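Local coordinates for protein CopC (Methylosinus trichosporium OB3b, PDB 5ICU) that binds a copper(II) ion on a cupredoxin-like beta sandwich and probably serves in periplasmic copper homeostasis, at residues P9-V15 and Y91-D96. Numbering follows the deposited sequence.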
# COMPACT_ATOMS: atom_id res chain seq x y z
N PRO A 9 2.45 -5.53 -2.80
CA PRO A 9 1.71 -6.41 -3.71
C PRO A 9 0.79 -5.64 -4.64
O PRO A 9 0.45 -4.51 -4.34
CB PRO A 9 0.90 -7.29 -2.75
CG PRO A 9 1.53 -7.10 -1.43
CD PRO A 9 2.03 -5.71 -1.40
N SER A 10 0.38 -6.18 -5.78
CA SER A 10 -0.63 -5.44 -6.54
C SER A 10 -2.00 -6.10 -6.47
O SER A 10 -2.17 -7.12 -5.82
CB SER A 10 -0.22 -5.12 -7.98
OG SER A 10 -0.09 -6.34 -8.64
N ALA A 11 -2.96 -5.43 -7.09
CA ALA A 11 -4.36 -5.80 -7.03
C ALA A 11 -4.54 -7.26 -7.40
O ALA A 11 -4.08 -7.73 -8.45
CB ALA A 11 -5.19 -4.95 -7.97
N LYS A 12 -5.24 -7.95 -6.50
CA LYS A 12 -5.62 -9.36 -6.61
C LYS A 12 -4.46 -10.36 -6.51
O LYS A 12 -4.65 -11.55 -6.74
CB LYS A 12 -6.56 -9.59 -7.81
CG LYS A 12 -7.83 -8.75 -7.65
CD LYS A 12 -8.79 -8.73 -8.78
CE LYS A 12 -10.04 -7.95 -8.38
NZ LYS A 12 -10.94 -7.70 -9.54
N ASP A 13 -3.27 -9.89 -6.12
CA ASP A 13 -2.12 -10.79 -5.92
C ASP A 13 -2.38 -11.66 -4.71
O ASP A 13 -2.99 -11.26 -3.73
CB ASP A 13 -0.80 -10.04 -5.66
CG ASP A 13 -0.17 -9.46 -6.91
OD1 ASP A 13 -0.58 -9.74 -8.09
OD2 ASP A 13 0.82 -8.72 -6.71
N HIS A 14 -1.86 -12.88 -4.82
CA HIS A 14 -1.62 -13.73 -3.67
C HIS A 14 -0.15 -13.78 -3.42
O HIS A 14 0.62 -14.07 -4.34
CB HIS A 14 -2.12 -15.13 -3.95
CG HIS A 14 -3.60 -15.23 -3.95
ND1 HIS A 14 -4.31 -15.96 -3.02
CD2 HIS A 14 -4.53 -14.64 -4.73
CE1 HIS A 14 -5.60 -15.85 -3.25
NE2 HIS A 14 -5.76 -15.03 -4.28
N VAL A 15 0.25 -13.58 -2.17
CA VAL A 15 1.64 -13.61 -1.76
C VAL A 15 1.76 -14.77 -0.79
O VAL A 15 0.82 -15.10 -0.08
CB VAL A 15 2.17 -12.28 -1.18
CG1 VAL A 15 2.09 -11.20 -2.27
CG2 VAL A 15 1.40 -11.85 0.06
N TYR A 91 -6.98 -1.28 -3.37
CA TYR A 91 -6.99 -2.61 -4.00
C TYR A 91 -6.83 -3.70 -2.96
O TYR A 91 -6.42 -3.41 -1.86
CB TYR A 91 -5.90 -2.72 -5.07
CG TYR A 91 -4.47 -2.62 -4.52
CD1 TYR A 91 -3.79 -3.76 -4.06
CD2 TYR A 91 -3.77 -1.41 -4.46
CE1 TYR A 91 -2.50 -3.66 -3.53
CE2 TYR A 91 -2.50 -1.32 -3.96
CZ TYR A 91 -1.85 -2.45 -3.51
OH TYR A 91 -0.56 -2.37 -3.03
N GLU A 92 -7.15 -4.93 -3.34
CA GLU A 92 -7.09 -6.06 -2.44
C GLU A 92 -5.89 -6.93 -2.76
O GLU A 92 -5.45 -7.00 -3.90
CB GLU A 92 -8.39 -6.86 -2.55
CG GLU A 92 -8.55 -8.05 -1.63
CD GLU A 92 -8.15 -9.40 -2.20
OE1 GLU A 92 -8.03 -9.58 -3.44
OE2 GLU A 92 -7.94 -10.32 -1.40
N PHE A 93 -5.37 -7.61 -1.74
CA PHE A 93 -4.40 -8.71 -1.96
C PHE A 93 -4.61 -9.73 -0.87
O PHE A 93 -5.24 -9.45 0.12
CB PHE A 93 -2.95 -8.23 -2.03
CG PHE A 93 -2.38 -7.83 -0.71
CD1 PHE A 93 -2.54 -6.57 -0.22
CD2 PHE A 93 -1.64 -8.75 0.06
CE1 PHE A 93 -2.00 -6.20 0.99
CE2 PHE A 93 -1.11 -8.39 1.26
CZ PHE A 93 -1.27 -7.12 1.75
N THR A 94 -4.09 -10.93 -1.09
CA THR A 94 -4.24 -12.04 -0.15
C THR A 94 -2.90 -12.59 0.27
O THR A 94 -2.02 -12.78 -0.57
CB THR A 94 -5.09 -13.15 -0.77
OG1 THR A 94 -6.40 -12.65 -1.10
CG2 THR A 94 -5.26 -14.29 0.24
N VAL A 95 -2.77 -12.79 1.58
CA VAL A 95 -1.63 -13.53 2.17
C VAL A 95 -2.07 -14.96 2.28
O VAL A 95 -2.97 -15.29 3.03
CB VAL A 95 -1.25 -12.95 3.54
CG1 VAL A 95 -0.09 -13.73 4.15
CG2 VAL A 95 -0.87 -11.47 3.42
N ASP A 96 -1.44 -15.81 1.48
CA ASP A 96 -1.66 -17.26 1.55
C ASP A 96 -0.82 -17.90 2.66
O ASP A 96 0.22 -17.40 3.02
CB ASP A 96 -1.21 -17.92 0.24
CG ASP A 96 -2.04 -17.60 -0.97
OD1 ASP A 96 -3.19 -17.19 -0.81
OD2 ASP A 96 -1.50 -17.83 -2.09
O HOH W 1 -6.26 -11.33 -3.64
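His14-Val15 runs parallel to Thr94-Val95, forming an edge of the cupredoxin-like CopC beta sandwich, with Thr94 N to Asp13 O, Val15 N to Thr94 O and Asp96 N to Val15 O all hydrogen-bonded. Before this short strand, a type II turn from Ser10 to Asp13 is tied to strand 86-95 by a hydrogen bond from Lys12 N to Glu92 O (2.8 Å). The Asp13 carboxylate braces the turn: its OD2 accepts Ser10 N from above the carboxylate plane. Where Phe93 is buried, Pro9 CG sits over the centre of its ring, a CH-pi contact at 3.9 Å from the centroid. Pro19 also touches both residues. Tyr91 lies against the start of the turn, CB 3.7 Å from Ala11 CB. Its OH gives a weak hydrogen bond to Pro9 O. Cutting this side chain back to an alanine would probably leave Pro9 O without that donor and open a gap beside Val22 and Leu24. On the face of His14 and Thr94, Thr94 CB packs over the His14 ring. Thr94 OG1 also donates to Glu92 OE2. The His14 ring's turn about CB-CG (chi2 -114°) faces ND1 to Asp96. There ND1 donates almost straight (170°) to the syn side of Asp96 OD1, at 2.8 Å.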